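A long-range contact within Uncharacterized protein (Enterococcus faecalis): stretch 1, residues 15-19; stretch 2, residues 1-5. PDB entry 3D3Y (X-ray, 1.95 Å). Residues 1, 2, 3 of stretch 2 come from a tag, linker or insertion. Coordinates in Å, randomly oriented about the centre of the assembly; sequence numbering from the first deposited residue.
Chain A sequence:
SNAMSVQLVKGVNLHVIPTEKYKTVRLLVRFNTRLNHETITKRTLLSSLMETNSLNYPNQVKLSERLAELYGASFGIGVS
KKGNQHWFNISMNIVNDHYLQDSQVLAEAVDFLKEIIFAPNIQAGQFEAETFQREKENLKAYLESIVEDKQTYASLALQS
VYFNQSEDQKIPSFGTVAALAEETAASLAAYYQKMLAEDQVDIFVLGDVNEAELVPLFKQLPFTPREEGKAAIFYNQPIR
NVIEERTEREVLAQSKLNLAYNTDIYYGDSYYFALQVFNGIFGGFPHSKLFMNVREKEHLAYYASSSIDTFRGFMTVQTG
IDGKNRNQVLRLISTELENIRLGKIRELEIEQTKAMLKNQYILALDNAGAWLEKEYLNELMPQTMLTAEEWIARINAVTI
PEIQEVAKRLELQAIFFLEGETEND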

# COMPACT_ATOMS: atom_id res chain seq x y z
N HIS A 15 4.09 -20.00 5.57
CA HIS A 15 4.89 -19.45 6.66
C HIS A 15 4.04 -19.42 7.91
O HIS A 15 2.99 -18.76 7.94
CB HIS A 15 5.37 -18.02 6.33
CG HIS A 15 5.90 -17.87 4.94
ND1 HIS A 15 7.21 -18.14 4.62
CD2 HIS A 15 5.30 -17.51 3.79
CE1 HIS A 15 7.40 -17.95 3.32
NE2 HIS A 15 6.25 -17.56 2.80
N VAL A 16 4.47 -20.15 8.92
CA VAL A 16 3.75 -20.27 10.17
C VAL A 16 4.51 -19.49 11.24
O VAL A 16 5.71 -19.73 11.46
CB VAL A 16 3.61 -21.76 10.58
CG1 VAL A 16 2.94 -21.90 11.96
CG2 VAL A 16 2.86 -22.57 9.49
N ILE A 17 3.82 -18.53 11.88
CA ILE A 17 4.39 -17.67 12.91
C ILE A 17 3.69 -17.98 14.24
O ILE A 17 2.61 -17.43 14.54
CB ILE A 17 4.34 -16.14 12.57
CG1 ILE A 17 4.99 -15.83 11.21
CG2 ILE A 17 5.11 -15.31 13.63
CD1 ILE A 17 4.11 -15.98 10.05
N PRO A 18 4.28 -18.90 15.04
CA PRO A 18 3.71 -19.30 16.32
C PRO A 18 3.85 -18.18 17.32
O PRO A 18 4.90 -17.54 17.40
CB PRO A 18 4.59 -20.49 16.77
CG PRO A 18 5.37 -20.87 15.58
CD PRO A 18 5.53 -19.63 14.77
N THR A 19 2.80 -17.95 18.10
CA THR A 19 2.82 -16.93 19.14
C THR A 19 1.67 -17.20 20.10
O THR A 19 0.66 -17.77 19.71
CB THR A 19 2.69 -15.52 18.55
OG1 THR A 19 2.61 -14.58 19.61
CG2 THR A 19 1.43 -15.37 17.63
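Stretch 2 (1-5) SNAMS

Stretch 2 lies alongside stretch 1 as an antiparallel neighbour. The vector from CA of Ala-3's predecessor, Asn-2, to CA of Ser-5 runs 147° from the vector joining CA of His-15 to CA of Pro-18, so the two segments run in roughly opposite senses. Residues 15-18 are strand; in stretch 2 the strand comprises Met-4 and Ser-5 and continues later in the chain, whereas Asn-2 and Ala-3, which come from a tag, approach as loop. The backbone angles agree: Met-4 (phi/psi -110/121) and Ser-5 (-113/144) are extended, as is Ala-3 (-65/133), but Asn-2 (-99/14) departs from strand geometry.

The register follows from the CA separations. CA of His-15 is 4.4 Å from CA of Ser-5, CA of Val-16 is 5.2 Å from CA of Met-4, and CA of Ile-17 is 4.5 Å from CA of Ala-3. The wider Val-16/Met-4 spacing belongs to a hydrogen-bonded antiparallel pair, the narrower His-15/Ser-5 spacing to a non-hydrogen-bonded one.

Two backbone hydrogen bonds fix this register. Met-4 N donates to Val-16 O at 2.9 Å with an N-H...O angle of 163°, and Val-16 N donates to Met-4 O, also at 2.9 Å, with an angle of 167°. Both are short and nearly linear, closing a reciprocal ring between the two residues. The same carbonyls receive CA-H...O contacts: Ala-3 CA lies 3.2 Å from Val-16 O (angle at H 153°), and His-15 CA lies 3.4 Å from Met-4 O (145°).

Apolar packing centres on Met-4, a selenomethionine with chi1, chi2 and chi3 in m, t and m. Its side chain leaves the sheet on the same face as that of Val-16, and its end comes nearer to stretch 1: CE is 3.6 Å from Val-16 CG1 and 3.4 Å from Pro-18 CG. The terminal methyl thus reaches two residues of stretch 1. Ala-3 makes a smaller contact, its CB 3.9 Å from Ile-17 CG1.

On the face shared by His-15 and Ser-5, His-15 ND1 comes within 3.2 Å of Ser-5 CB, an oblique approach to the imidazole ring. Near the start of stretch 2, Asn-2 O lies 3.4 Å from Pro-18 CD; the CA-to-CB bond of Asn-2 points sideways. Within stretch 2, Ala-3 N donates to Ser-1 OG at 3.0 Å (162°), a bond that bridges the tag residues. Altogether the two stretches bury 365 Å², both sides summed.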

# COMPACT_ATOMS: atom_id res chain seq x y z
N SER A 1 12.71 -13.30 13.21
CA SER A 1 11.41 -13.98 12.92
C SER A 1 11.39 -15.43 13.42
O SER A 1 12.40 -16.15 13.33
CB SER A 1 11.14 -13.97 11.41
OG SER A 1 10.22 -14.98 11.04
N ASN A 2 10.23 -15.84 13.95
CA ASN A 2 10.00 -17.24 14.36
C ASN A 2 9.22 -18.06 13.31
O ASN A 2 8.73 -19.16 13.59
CB ASN A 2 9.30 -17.30 15.73
CG ASN A 2 9.51 -18.65 16.43
OD1 ASN A 2 10.46 -19.39 16.12
ND2 ASN A 2 8.62 -18.97 17.37
N ALA A 3 9.13 -17.52 12.10
CA ALA A 3 8.45 -18.17 10.99
C ALA A 3 9.12 -19.47 10.55
O ALA A 3 10.34 -19.55 10.36
CB ALA A 3 8.31 -17.23 9.80
N MSE A 4 8.28 -20.49 10.39
CA MSE A 4 8.70 -21.74 9.82
C MSE A 4 8.07 -21.85 8.45
O MSE A 4 6.82 -21.79 8.30
CB MSE A 4 8.26 -22.86 10.72
CG MSE A 4 8.98 -22.80 12.05
SE MSE A 4 7.99 -23.78 13.34
CE MSE A 4 6.24 -22.97 13.09
N SER A 5 8.92 -21.98 7.44
CA SER A 5 8.41 -21.96 6.09
C SER A 5 8.58 -23.30 5.38
O SER A 5 9.54 -24.05 5.62
CB SER A 5 8.97 -20.78 5.31
OG SER A 5 10.19 -21.11 4.70